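Local coordinates for DNA repair protein RAD7 (Saccharomyces cerevisiae, PDB 5ZB2) that takes part in global genome nucleotide excision repair, which removes damage from nontranscribing DNA, and binds Elc1, probably as part of a ubiquitin ligase assembly, at residues S30-L33 against V34-L38; T67-L70 against F71-T74; Y92-L95 against A96-P100; N114-S117 against L118-A122. All coordinates share one frame; numbering follows the deposited sequence.

Contact 1 of 4, residues S30-L33 against V34-L38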
loop_
_atom_site.group_PDB
_atom_site.type_symbol
_atom_site.label_atom_id
_atom_site.label_comp_id
_atom_site.label_asym_id
_atom_site.label_seq_id
_atom_site.Cartn_x
_atom_site.Cartn_y
_atom_site.Cartn_z
ATOM N N SER A 30 -2.662 17.867 9.316
ATOM C CA SER A 30 -1.492 17.555 10.128
ATOM C C SER A 30 -0.396 16.913 9.288
ATOM O O SER A 30 0.792 17.110 9.565
ATOM C CB SER A 30 -1.873 16.636 11.285
ATOM O OG SER A 30 -0.711 16.208 11.977
ATOM N N SER A 31 -0.772 16.148 8.262
ATOM C CA SER A 31 0.225 15.594 7.352
ATOM C C SER A 31 0.927 16.702 6.577
ATOM O O SER A 31 2.146 16.651 6.373
ATOM C CB SER A 31 -0.436 14.605 6.393
ATOM O OG SER A 31 -1.118 13.586 7.103
ATOM N N LYS A 32 0.172 17.712 6.139
ATOM C CA LYS A 32 0.761 18.833 5.417
ATOM C C LYS A 32 1.881 19.475 6.225
ATOM O O LYS A 32 2.976 19.723 5.708
ATOM C CB LYS A 32 -0.329 19.856 5.086
ATOM C CG LYS A 32 0.138 21.056 4.277
ATOM C CD LYS A 32 -1.022 22.000 3.993
ATOM C CE LYS A 32 -0.573 23.238 3.235
ATOM N NZ LYS A 32 -1.710 24.158 2.946
ATOM N N LEU A 33 1.626 19.739 7.509
ATOM C CA LEU A 33 2.636 20.372 8.350
ATOM C C LEU A 33 3.874 19.493 8.492
ATOM O O LEU A 33 5.004 19.995 8.480
ATOM C CB LEU A 33 2.047 20.685 9.725
ATOM C CG LEU A 33 0.788 21.555 9.725
ATOM C CD1 LEU A 33 0.203 21.633 11.127
ATOM C CD2 LEU A 33 1.093 22.945 9.187
ATOM N N VAL A 34 3.684 18.178 8.628
ATOM C CA VAL A 34 4.822 17.287 8.840
ATOM C C VAL A 34 5.702 17.235 7.597
ATOM O O VAL A 34 6.929 17.117 7.696
ATOM C CB VAL A 34 4.335 15.883 9.246
ATOM C CG1 VAL A 34 5.514 14.946 9.463
ATOM C CG2 VAL A 34 3.511 15.959 10.513
ATOM N N PHE A 35 5.096 17.310 6.409
ATOM C CA PHE A 35 5.889 17.300 5.184
ATOM C C PHE A 35 6.582 18.639 4.969
ATOM O O PHE A 35 7.717 18.685 4.483
ATOM C CB PHE A 35 5.011 16.936 3.984
ATOM C CG PHE A 35 4.615 15.485 3.942
ATOM C CD1 PHE A 35 5.569 14.499 3.735
ATOM C CD2 PHE A 35 3.293 15.104 4.106
ATOM C CE1 PHE A 35 5.213 13.159 3.698
ATOM C CE2 PHE A 35 2.929 13.765 4.067
ATOM C CZ PHE A 35 3.892 12.792 3.863
ATOM N N ASN A 36 5.919 19.742 5.335
ATOM C CA ASN A 36 6.587 21.040 5.312
ATOM C C ASN A 36 7.791 21.048 6.246
ATOM O O ASN A 36 8.833 21.632 5.927
ATOM C CB ASN A 36 5.610 22.149 5.703
ATOM C CG ASN A 36 4.580 22.432 4.627
ATOM O OD1 ASN A 36 4.784 22.122 3.454
ATOM N ND2 ASN A 36 3.468 23.038 5.025
ATOM N N LYS A 37 7.666 20.402 7.405
ATOM C CA LYS A 37 8.782 20.336 8.344
ATOM C C LYS A 37 10.009 19.712 7.691
ATOM O O LYS A 37 11.121 20.239 7.801
ATOM C CB LYS A 37 8.374 19.548 9.591
ATOM C CG LYS A 37 9.455 19.445 10.665
ATOM C CD LYS A 37 9.825 20.805 11.240
ATOM C CE LYS A 37 10.847 20.674 12.362
ATOM N NZ LYS A 37 11.226 22.000 12.932
ATOM N N LEU A 38 9.825 18.587 6.996
ATOM C CA LEU A 38 10.948 17.948 6.312
ATOM C C LEU A 38 11.603 18.906 5.323
ATOM O O LEU A 38 12.830 19.052 5.300
ATOM C CB LEU A 38 10.475 16.680 5.599
ATOM C CG LEU A 38 11.511 15.965 4.727
ATOM C CD1 LEU A 38 12.720 15.568 5.545
ATOM C CD2 LEU A 38 10.894 14.746 4.057
#
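Lys37 N donates to Leu33 O at 2.9 Å, the shortest of four successive i to i+4 backbone bonds in helix 8-41; Asn36 N to Lys32 O follows at 3.0 Å. Phe35 N reaches Ser31 O over 3.0 Å, nearly in line with the carbonyl, and Val34 N to Ser30 O is longer at 3.2 Å. Two of these carbonyls also meet carbon. Ser31 O lies 3.0 Å from Phe35 CD2, because chi1 of -73° sets CG anti to the carbonyl carbon and folds the ring back along the preceding turn; the oxygen comes at the ring obliquely. Ser30 O is similarly pressed by the CG2 branch of Val34, at 3.1 Å. One residue on, Lys32 crosses Asn36 obliquely, with CG 3.9 Å from ND2. The polar ends of Ser31 and Asn36 are bonded outside these pairs: Ser31 OG to Ala27 O and Asn36 OD1 to Arg39 NH2, which keeps both along the same helix. Phe35 is buried against Leu72 and Lys73, whereas Val34 packs on Ser30 of the second subunit and its O accepts from Trp23 NE1 of that subunit. Within this hydrophilic region, then, Ser31 and Asn36 find their partners one turn back and three residues on, while a ring and a branched aliphatic residue supply apolar surface for the loop and the neighbouring subunit.

Contact 2 of 4, residues T67-L70 against F71-T74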
loop_
_atom_site.group_PDB
_atom_site.type_symbol
_atom_site.label_atom_id
_atom_site.label_comp_id
_atom_site.label_asym_id
_atom_site.label_seq_id
_atom_site.Cartn_x
_atom_site.Cartn_y
_atom_site.Cartn_z
ATOM N N THR A 67 12.827 9.298 -0.873
ATOM C CA THR A 67 12.926 10.698 -1.266
ATOM C C THR A 67 11.621 11.239 -1.831
ATOM O O THR A 67 11.428 12.461 -1.853
ATOM C CB THR A 67 14.044 10.877 -2.297
ATOM O OG1 THR A 67 13.817 10.005 -3.410
ATOM C CG2 THR A 67 15.390 10.559 -1.680
ATOM N N LEU A 68 10.726 10.360 -2.290
ATOM C CA LEU A 68 9.423 10.799 -2.777
ATOM C C LEU A 68 8.709 11.686 -1.766
ATOM O O LEU A 68 7.887 12.525 -2.147
ATOM C CB LEU A 68 8.556 9.580 -3.103
ATOM C CG LEU A 68 7.098 9.850 -3.487
ATOM C CD1 LEU A 68 7.026 10.646 -4.784
ATOM C CD2 LEU A 68 6.334 8.541 -3.608
ATOM N N GLN A 69 9.006 11.511 -0.478
ATOM C CA GLN A 69 8.301 12.249 0.561
ATOM C C GLN A 69 8.587 13.741 0.508
ATOM O O GLN A 69 7.822 14.523 1.083
ATOM C CB GLN A 69 8.673 11.685 1.933
ATOM C CG GLN A 69 8.196 10.255 2.134
ATOM C CD GLN A 69 8.622 9.682 3.464
ATOM O OE1 GLN A 69 7.816 9.549 4.385
ATOM N NE2 GLN A 69 9.897 9.346 3.575
ATOM N N LEU A 70 9.664 14.150 -0.168
ATOM C CA LEU A 70 9.949 15.568 -0.361
ATOM C C LEU A 70 8.875 16.266 -1.190
ATOM O O LEU A 70 8.746 17.495 -1.118
ATOM C CB LEU A 70 11.312 15.730 -1.042
ATOM C CG LEU A 70 12.499 15.111 -0.295
ATOM C CD1 LEU A 70 13.690 14.899 -1.222
ATOM C CD2 LEU A 70 12.889 15.986 0.885
ATOM N N PHE A 71 8.101 15.513 -1.968
ATOM C CA PHE A 71 7.157 16.080 -2.921
ATOM C C PHE A 71 5.705 15.931 -2.482
ATOM O O PHE A 71 4.800 16.197 -3.280
ATOM C CB PHE A 71 7.352 15.421 -4.289
ATOM C CG PHE A 71 8.756 15.501 -4.806
ATOM C CD1 PHE A 71 9.694 14.544 -4.456
ATOM C CD2 PHE A 71 9.141 16.532 -5.645
ATOM C CE1 PHE A 71 10.987 14.618 -4.930
ATOM C CE2 PHE A 71 10.434 16.608 -6.122
ATOM C CZ PHE A 71 11.356 15.652 -5.766
ATOM N N LEU A 72 5.456 15.524 -1.241
ATOM C CA LEU A 72 4.107 15.214 -0.791
ATOM C C LEU A 72 3.481 16.395 -0.058
ATOM O O LEU A 72 4.164 17.175 0.611
ATOM C CB LEU A 72 4.107 13.982 0.119
ATOM C CG LEU A 72 4.577 12.665 -0.506
ATOM C CD1 LEU A 72 4.505 11.538 0.517
ATOM C CD2 LEU A 72 3.766 12.305 -1.741
ATOM N N LYS A 73 2.159 16.509 -0.188
ATOM C CA LYS A 73 1.375 17.560 0.458
ATOM C C LYS A 73 1.895 18.952 0.090
ATOM O O LYS A 73 2.225 19.773 0.947
ATOM C CB LYS A 73 1.356 17.362 1.978
ATOM C CG LYS A 73 0.545 16.154 2.454
ATOM C CD LYS A 73 -0.891 16.155 1.923
ATOM C CE LYS A 73 -1.633 17.449 2.235
ATOM N NZ LYS A 73 -2.998 17.465 1.631
ATOM N N THR A 74 1.955 19.204 -1.215
ATOM C CA THR A 74 2.244 20.523 -1.758
ATOM C C THR A 74 1.067 20.971 -2.616
ATOM O O THR A 74 0.175 20.184 -2.942
ATOM C CB THR A 74 3.533 20.523 -2.593
ATOM O OG1 THR A 74 3.280 19.941 -3.878
ATOM C CG2 THR A 74 4.637 19.735 -1.892
#
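Phe71 lays the edge of its ring against the backbone turn that precedes it: Leu68 O sits in the ring plane 3.6 Å from CD1, and Thr67 O borders the same edge at 3.8 Å from CD1. Chi1 of -55° places CG beside the backbone N and so turns the ring back over this turn, where weakly positive aryl C-H groups face carbonyl oxygens. Phe71 N is bonded to Leu68 O over 3.0 Å, but the donor stands well above the carbonyl plane, as the tighter 3-10 winding of residues 69-71 would suggest. Leu70 CB packs against the ring, 4.0 Å from Phe71 CD1. The piece belongs to the loop between helix 50-59 and strand 78-81, the first strand of the leucine-rich repeat solenoid, and here Phe71 packs on Leu53, Ala54 and Leu57 and meets Phe81 edge-to-face. An alanine here would take away the ring and is likely to leave a hole between the loop and helix 50-59, with Phe81 deprived of its aromatic partner. Leu72 turns a different way: its CG rests 3.7 Å from Leu68 O, and its CD1 lies 3.9 Å from Gln69 CA, while the N-H makes only a weak bond of 3.5 Å to Gln69 O. Being branched and apolar, Leu72 suits a spot walled by Phe35, Thr94 and Phe98, and Leu70 in turn packs on Leu38 and Leu42.

Contact 3 of 4, residues Y92-L95 against A96-P100. With 9FO (3,6,9,12,15,18,21,24,27,30,33,36,39,42,45,48,51,54,57-nonadecaoxanonapentacontane-1,59-diol), chain K.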
loop_
_atom_site.group_PDB
_atom_site.type_symbol
_atom_site.label_atom_id
_atom_site.label_comp_id
_atom_site.label_asym_id
_atom_site.label_seq_id
_atom_site.Cartn_x
_atom_site.Cartn_y
_atom_site.Cartn_z
ATOM N N TYR A 92 3.458 5.208 -5.962
ATOM C CA TYR A 92 2.520 5.884 -6.851
ATOM C C TYR A 92 1.185 6.122 -6.161
ATOM O O TYR A 92 0.561 7.177 -6.343
ATOM C CB TYR A 92 2.325 5.062 -8.124
ATOM C CG TYR A 92 3.558 4.965 -8.994
ATOM C CD1 TYR A 92 4.042 6.078 -9.672
ATOM C CD2 TYR A 92 4.228 3.761 -9.152
ATOM C CE1 TYR A 92 5.165 5.997 -10.472
ATOM C CE2 TYR A 92 5.353 3.670 -9.953
ATOM C CZ TYR A 92 5.814 4.789 -10.611
ATOM O OH TYR A 92 6.930 4.704 -11.405
ATOM N N LYS A 93 0.726 5.151 -5.368
ATOM C CA LYS A 93 -0.532 5.315 -4.646
ATOM C C LYS A 93 -0.438 6.446 -3.627
ATOM O O LYS A 93 -1.375 7.236 -3.480
ATOM C CB LYS A 93 -0.915 3.998 -3.967
ATOM C CG LYS A 93 -1.318 2.894 -4.944
ATOM C CD LYS A 93 -1.023 1.491 -4.405
ATOM C CE LYS A 93 -1.870 1.150 -3.184
ATOM N NZ LYS A 93 -1.582 -0.222 -2.668
ATOM N N THR A 94 0.690 6.546 -2.918
ATOM C CA THR A 94 0.828 7.589 -1.905
ATOM C C THR A 94 0.889 8.968 -2.551
ATOM O O THR A 94 0.270 9.921 -2.060
ATOM C CB THR A 94 2.074 7.340 -1.048
ATOM O OG1 THR A 94 2.015 6.030 -0.470
ATOM C CG2 THR A 94 2.178 8.372 0.069
ATOM N N LEU A 95 1.627 9.091 -3.656
ATOM C CA LEU A 95 1.668 10.350 -4.392
ATOM C C LEU A 95 0.260 10.819 -4.744
ATOM O O LEU A 95 -0.101 11.979 -4.511
ATOM C CB LEU A 95 2.515 10.180 -5.656
ATOM C CG LEU A 95 2.584 11.382 -6.603
ATOM C CD1 LEU A 95 3.345 12.528 -5.950
ATOM C CD2 LEU A 95 3.217 10.984 -7.926
ATOM N N ALA A 96 -0.556 9.923 -5.300
ATOM C CA ALA A 96 -1.914 10.298 -5.680
ATOM C C ALA A 96 -2.724 10.749 -4.472
ATOM O O ALA A 96 -3.510 11.698 -4.562
ATOM C CB ALA A 96 -2.609 9.129 -6.379
ATOM N N ILE A 97 -2.552 10.079 -3.330
ATOM C CA ILE A 97 -3.330 10.426 -2.145
ATOM C C ILE A 97 -2.943 11.809 -1.634
ATOM O O ILE A 97 -3.801 12.581 -1.189
ATOM C CB ILE A 97 -3.153 9.343 -1.062
ATOM C CG1 ILE A 97 -3.818 8.032 -1.499
ATOM C CG2 ILE A 97 -3.707 9.799 0.285
ATOM C CD1 ILE A 97 -5.320 8.116 -1.719
ATOM N N PHE A 98 -1.655 12.153 -1.700
ATOM C CA PHE A 98 -1.132 13.347 -1.047
ATOM C C PHE A 98 -0.797 14.477 -2.021
ATOM O O PHE A 98 -0.088 15.415 -1.643
ATOM C CB PHE A 98 0.108 12.985 -0.226
ATOM C CG PHE A 98 -0.195 12.251 1.054
ATOM C CD1 PHE A 98 -1.197 12.687 1.904
ATOM C CD2 PHE A 98 0.537 11.130 1.413
ATOM C CE1 PHE A 98 -1.467 12.018 3.083
ATOM C CE2 PHE A 98 0.269 10.457 2.589
ATOM C CZ PHE A 98 -0.733 10.903 3.424
ATOM N N SER A 99 -1.298 14.430 -3.257
ATOM C CA SER A 99 -1.054 15.493 -4.237
ATOM C C SER A 99 -2.333 15.793 -5.007
ATOM O O SER A 99 -2.357 15.765 -6.241
ATOM C CB SER A 99 0.076 15.107 -5.192
ATOM O OG SER A 99 1.300 14.963 -4.500
ATOM N N PRO A 100 -3.418 16.119 -4.301
ATOM C CA PRO A 100 -4.716 16.262 -4.979
ATOM C C PRO A 100 -4.783 17.423 -5.962
ATOM O O PRO A 100 -5.696 17.446 -6.797
ATOM C CB PRO A 100 -5.698 16.460 -3.816
ATOM C CG PRO A 100 -4.866 17.036 -2.715
ATOM C CD PRO A 100 -3.507 16.412 -2.859
HETATM O OAA 9FO K . -11.102 2.948 2.825
HETATM C CAB 9FO K . -10.061 3.836 3.125
HETATM C CAC 9FO K . -9.638 3.654 4.582
HETATM O OAD 9FO K . -8.943 4.784 5.026
HETATM C CAE 9FO K . -7.626 4.885 4.573
HETATM C CAF 9FO K . -7.128 6.314 4.786
HETATM O OAG 9FO K . -6.161 6.620 3.824
HETATM C CAH 9FO K . -6.684 6.953 2.569
HETATM C CAI 9FO K . -5.811 6.312 1.499
HETATM O OAJ 9FO K . -6.243 4.996 1.315
HETATM C CAK 9FO K . -5.217 4.072 1.097
HETATM C CAL 9FO K . -5.767 2.661 1.273
HETATM O OAM 9FO K . -4.877 1.901 2.040
HETATM C CAN 9FO K . -5.501 1.016 2.922
HETATM C CAO 9FO K . -5.971 1.783 4.149
HETATM O OAP 9FO K . -5.354 1.265 5.293
HETATM C CAQ 9FO K . -5.554 2.039 6.438
HETATM C CAR 9FO K . -4.608 3.232 6.402
HETATM O OAS 9FO K . -4.527 3.823 7.663
HETATM C CAT 9FO K . -4.375 5.215 7.629
HETATM C CAU 9FO K . -3.047 5.611 6.982
HETATM O OAV 9FO K . -3.298 6.454 5.896
HETATM C CAW 9FO K . -2.166 6.755 5.130
HETATM C CAX 9FO K . -2.582 7.597 3.925
HETATM O OAY 9FO K . -2.669 6.797 2.780
HETATM C CAZ 9FO K . -1.440 6.466 2.195
HETATM C CBA 9FO K . -1.685 5.834 0.828
HETATM O OBB 9FO K . -1.078 4.577 0.748
HETATM C CBC 9FO K . -1.900 3.488 1.061
HETATM C CBD 9FO K . -1.161 2.206 0.693
HETATM O OBE 9FO K . -0.281 1.876 1.725
HETATM C CBF 9FO K . 0.974 1.475 1.265
HETATM C CBG 9FO K . 1.833 1.049 2.449
HETATM O OBH 9FO K . 1.290 1.583 3.628
HETATM C CBI 9FO K . 2.215 1.787 4.661
HETATM C CBJ 9FO K . 1.691 2.850 5.624
HETATM O OBK 9FO K . 2.752 3.693 5.985
HETATM C CBL 9FO K . 2.451 5.062 6.009
HETATM C CBM 9FO K . 3.741 5.858 5.839
HETATM O OBN 9FO K . 3.435 7.204 5.614
HETATM C CBO 9FO K . 3.345 7.568 4.266
HETATM C CBP 9FO K . 4.738 7.799 3.679
HETATM O OBQ 9FO K . 4.673 7.537 2.306
HETATM C CBR 9FO K . 5.862 7.125 1.693
HETATM C CBS 9FO K . 5.471 6.305 0.468
HETATM O OBT 9FO K . 6.235 5.133 0.441
HETATM C CBU 9FO K . 5.586 4.030 -0.125
HETATM C CBV 9FO K . 6.265 2.759 0.368
HETATM O OBW 9FO K . 5.686 2.391 1.586
HETATM C CBX 9FO K . 6.260 1.256 2.170
HETATM C CBY 9FO K . 5.853 1.173 3.638
HETATM O OBZ 9FO K . 5.979 2.427 4.247
HETATM C CCA 9FO K . 6.716 2.403 5.439
HETATM C CCB 9FO K . 6.492 3.708 6.201
HETATM O OCC 9FO K . 7.402 4.705 5.831
HETATM C CCD 9FO K . 7.349 5.145 4.504
HETATM C CCE 9FO K . 8.390 4.357 3.711
HETATM O OCF 9FO K . 9.205 5.213 2.963
HETATM C CCG 9FO K . 9.917 4.578 1.936
HETATM C CCH 9FO K . 10.604 3.310 2.447
HETATM O OCI 9FO K . 11.680 2.987 1.612
#
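Thr94 and Phe98 are brought together by complementary torsions: in Thr94, chi1 of -56° sets OG1 beside the backbone N and so leaves the methyl CG2 anti to it, and chi1 of -75° swings the phenylalanine ring back toward that methyl. The two side chains then run alongside each other, and CG2 meets the ring at its edge, 3.5 Å from Phe98 CD2. Thr94 suits the place because its two branches divide the work, OG1 bonding back to Asp90 O of the previous turn. Over one ring face of Phe98 lies Ile97 CG2, 4.1 Å above the plane and over its centre. A long polyether, 9FO, borders all three: its OBQ is 3.5 Å from Thr94 CG2, and other atoms of it lie against Ile97 CD1 and Phe98 CZ. Losing the ring to a serine would probably expose Ile97 CG2 and Thr94 CG2 to a gap and strip an apolar wall from the polyether site. Phe98 N donates to Thr94 O over 3.0 Å and also, weakly, to Leu95 O. Next to this, Leu95 CD1 touches Ser99 OG at 3.5 Å. Such a short helix, with apolar side chains along it and leading from one parallel strand to the next, is the regular element of a leucine-rich repeat solenoid, here between strands 78-81 and 104-108.

Contact 4 of 4, residues N114-S117 against L118-A122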
loop_
_atom_site.group_PDB
_atom_site.type_symbol
_atom_site.label_atom_id
_atom_site.label_comp_id
_atom_site.label_asym_id
_atom_site.label_seq_id
_atom_site.Cartn_x
_atom_site.Cartn_y
_atom_site.Cartn_z
ATOM N N ASN A 114 1.542 -0.332 -11.718
ATOM C CA ASN A 114 0.686 -1.480 -11.990
ATOM C C ASN A 114 -0.779 -1.053 -12.029
ATOM O O ASN A 114 -1.118 0.131 -11.932
ATOM C CB ASN A 114 0.917 -2.596 -10.961
ATOM C CG ASN A 114 0.431 -2.237 -9.555
ATOM O OD1 ASN A 114 -0.158 -1.176 -9.321
ATOM N ND2 ASN A 114 0.672 -3.142 -8.612
ATOM N N HIS A 115 -1.645 -2.054 -12.185
ATOM C CA HIS A 115 -3.083 -1.832 -12.291
ATOM C C HIS A 115 -3.589 -0.915 -11.181
ATOM O O HIS A 115 -4.200 0.126 -11.442
ATOM C CB HIS A 115 -3.796 -3.189 -12.256
ATOM C CG HIS A 115 -5.291 -3.104 -12.309
ATOM N ND1 HIS A 115 -6.005 -3.246 -13.479
ATOM C CD2 HIS A 115 -6.209 -2.927 -11.329
ATOM C CE1 HIS A 115 -7.297 -3.147 -13.221
ATOM N NE2 HIS A 115 -7.447 -2.951 -11.923
ATOM N N GLU A 116 -3.333 -1.290 -9.928
ATOM C CA GLU A 116 -3.826 -0.500 -8.805
ATOM C C GLU A 116 -3.234 0.904 -8.815
ATOM O O GLU A 116 -3.935 1.881 -8.529
ATOM C CB GLU A 116 -3.511 -1.218 -7.491
ATOM C CG GLU A 116 -3.940 -0.471 -6.242
ATOM C CD GLU A 116 -3.638 -1.248 -4.970
ATOM O OE1 GLU A 116 -4.549 -1.371 -4.129
ATOM O OE2 GLU A 116 -2.496 -1.739 -4.814
ATOM N N SER A 117 -1.945 1.027 -9.143
ATOM C CA SER A 117 -1.315 2.344 -9.190
ATOM C C SER A 117 -1.988 3.237 -10.225
ATOM O O SER A 117 -2.250 4.417 -9.963
ATOM C CB SER A 117 0.176 2.207 -9.503
ATOM O OG SER A 117 0.825 1.384 -8.559
ATOM N N LEU A 118 -2.278 2.688 -11.407
ATOM C CA LEU A 118 -2.869 3.487 -12.476
ATOM C C LEU A 118 -4.267 3.967 -12.104
ATOM O O LEU A 118 -4.630 5.114 -12.391
ATOM C CB LEU A 118 -2.905 2.678 -13.773
ATOM C CG LEU A 118 -3.336 3.420 -15.039
ATOM C CD1 LEU A 118 -2.445 4.627 -15.314
ATOM C CD2 LEU A 118 -3.340 2.465 -16.227
ATOM N N LEU A 119 -5.069 3.107 -11.464
ATOM C CA LEU A 119 -6.429 3.498 -11.101
ATOM C C LEU A 119 -6.449 4.458 -9.915
ATOM O O LEU A 119 -7.361 5.284 -9.806
ATOM C CB LEU A 119 -7.269 2.255 -10.804
ATOM C CG LEU A 119 -7.363 1.232 -11.942
ATOM C CD1 LEU A 119 -8.347 0.128 -11.591
ATOM C CD2 LEU A 119 -7.754 1.883 -13.261
ATOM N N TYR A 120 -5.464 4.375 -9.018
ATOM C CA TYR A 120 -5.321 5.402 -7.990
ATOM C C TYR A 120 -5.125 6.775 -8.625
ATOM O O TYR A 120 -5.755 7.759 -8.219
ATOM C CB TYR A 120 -4.142 5.072 -7.075
ATOM C CG TYR A 120 -4.500 4.384 -5.779
ATOM C CD1 TYR A 120 -5.010 3.092 -5.766
ATOM C CD2 TYR A 120 -4.289 5.016 -4.559
ATOM C CE1 TYR A 120 -5.320 2.456 -4.575
ATOM C CE2 TYR A 120 -4.593 4.390 -3.364
ATOM C CZ TYR A 120 -5.106 3.111 -3.377
ATOM O OH TYR A 120 -5.407 2.491 -2.187
ATOM N N ILE A 121 -4.243 6.858 -9.625
ATOM C CA ILE A 121 -3.979 8.128 -10.298
ATOM C C ILE A 121 -5.260 8.684 -10.908
ATOM O O ILE A 121 -5.585 9.866 -10.748
ATOM C CB ILE A 121 -2.878 7.944 -11.358
ATOM C CG1 ILE A 121 -1.535 7.723 -10.668
ATOM C CG2 ILE A 121 -2.802 9.148 -12.303
ATOM C CD1 ILE A 121 -0.444 7.245 -11.587
ATOM N N ALA A 122 -6.007 7.839 -11.619
ATOM C CA ALA A 122 -7.215 8.304 -12.294
ATOM C C ALA A 122 -8.314 8.695 -11.310
ATOM O O ALA A 122 -9.097 9.608 -11.593
ATOM C CB ALA A 122 -7.732 7.224 -13.242
HETATM O O HOH W 1 -5.346 -0.227 -1.891
#
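Tyr120 reaches back along its helix to Glu116, and each part of it meets something there. CB lies 3.5 Å from Glu116 O, and CD1 brings the ring edge to 3.2 Å from the same oxygen. Farther out, CE1 touches Glu116 CG at 3.6 Å; the glutamate chain is extended and runs alongside the ring, its carboxylate plane nearly perpendicular to it (89°). At the tip, OH donates to a water at 2.7 Å, which in turn donates to Glu116 OE1 at 2.6 Å, while OE2 forms a salt bridge with Lys93. Both residues stand on helix 115-124, between strands 104-108 and 130-134 of the leucine-rich repeat solenoid, which Asn114 opens as N-cap: its OD1 accepts Ser117 N at 2.8 Å, nearly straight at 164°, and Asn114 O takes Leu118 N at 2.9 Å. Asparagine serves well here, its short amide reaching the Ser117 N-H, one of the first-turn groups without a backbone acceptor. Elsewhere on the helix, the His115 ring receives Leu119 CG over one face, offset toward the rim, with CD1 approaching NE2 to 3.2 Å, and His115 ND1 is held by Thr143.

Overall arrangement
The four contacts follow in series along the chain, contact 1 on helix 8-41, contact 2 in the loop before strand 78-81, contact 3 on helix 89-98 and contact 4 on helix 115-124. Centres of neighbours lie 9 to 10 Å apart, and contacts 1 and 4 are about 25 Å apart centre to centre. Phe35 CD2 touches Lys73 CG at 3.4 Å. Lys73 N probably bonds to Phe98 O at 2.9 Å, and Lys93 CB packs against Tyr120 CD2. Together they form a chain of touching neighbours that carries the long N-terminal helix onto the start of the leucine-rich repeat domain, with residues of each contact packed against the second subunit.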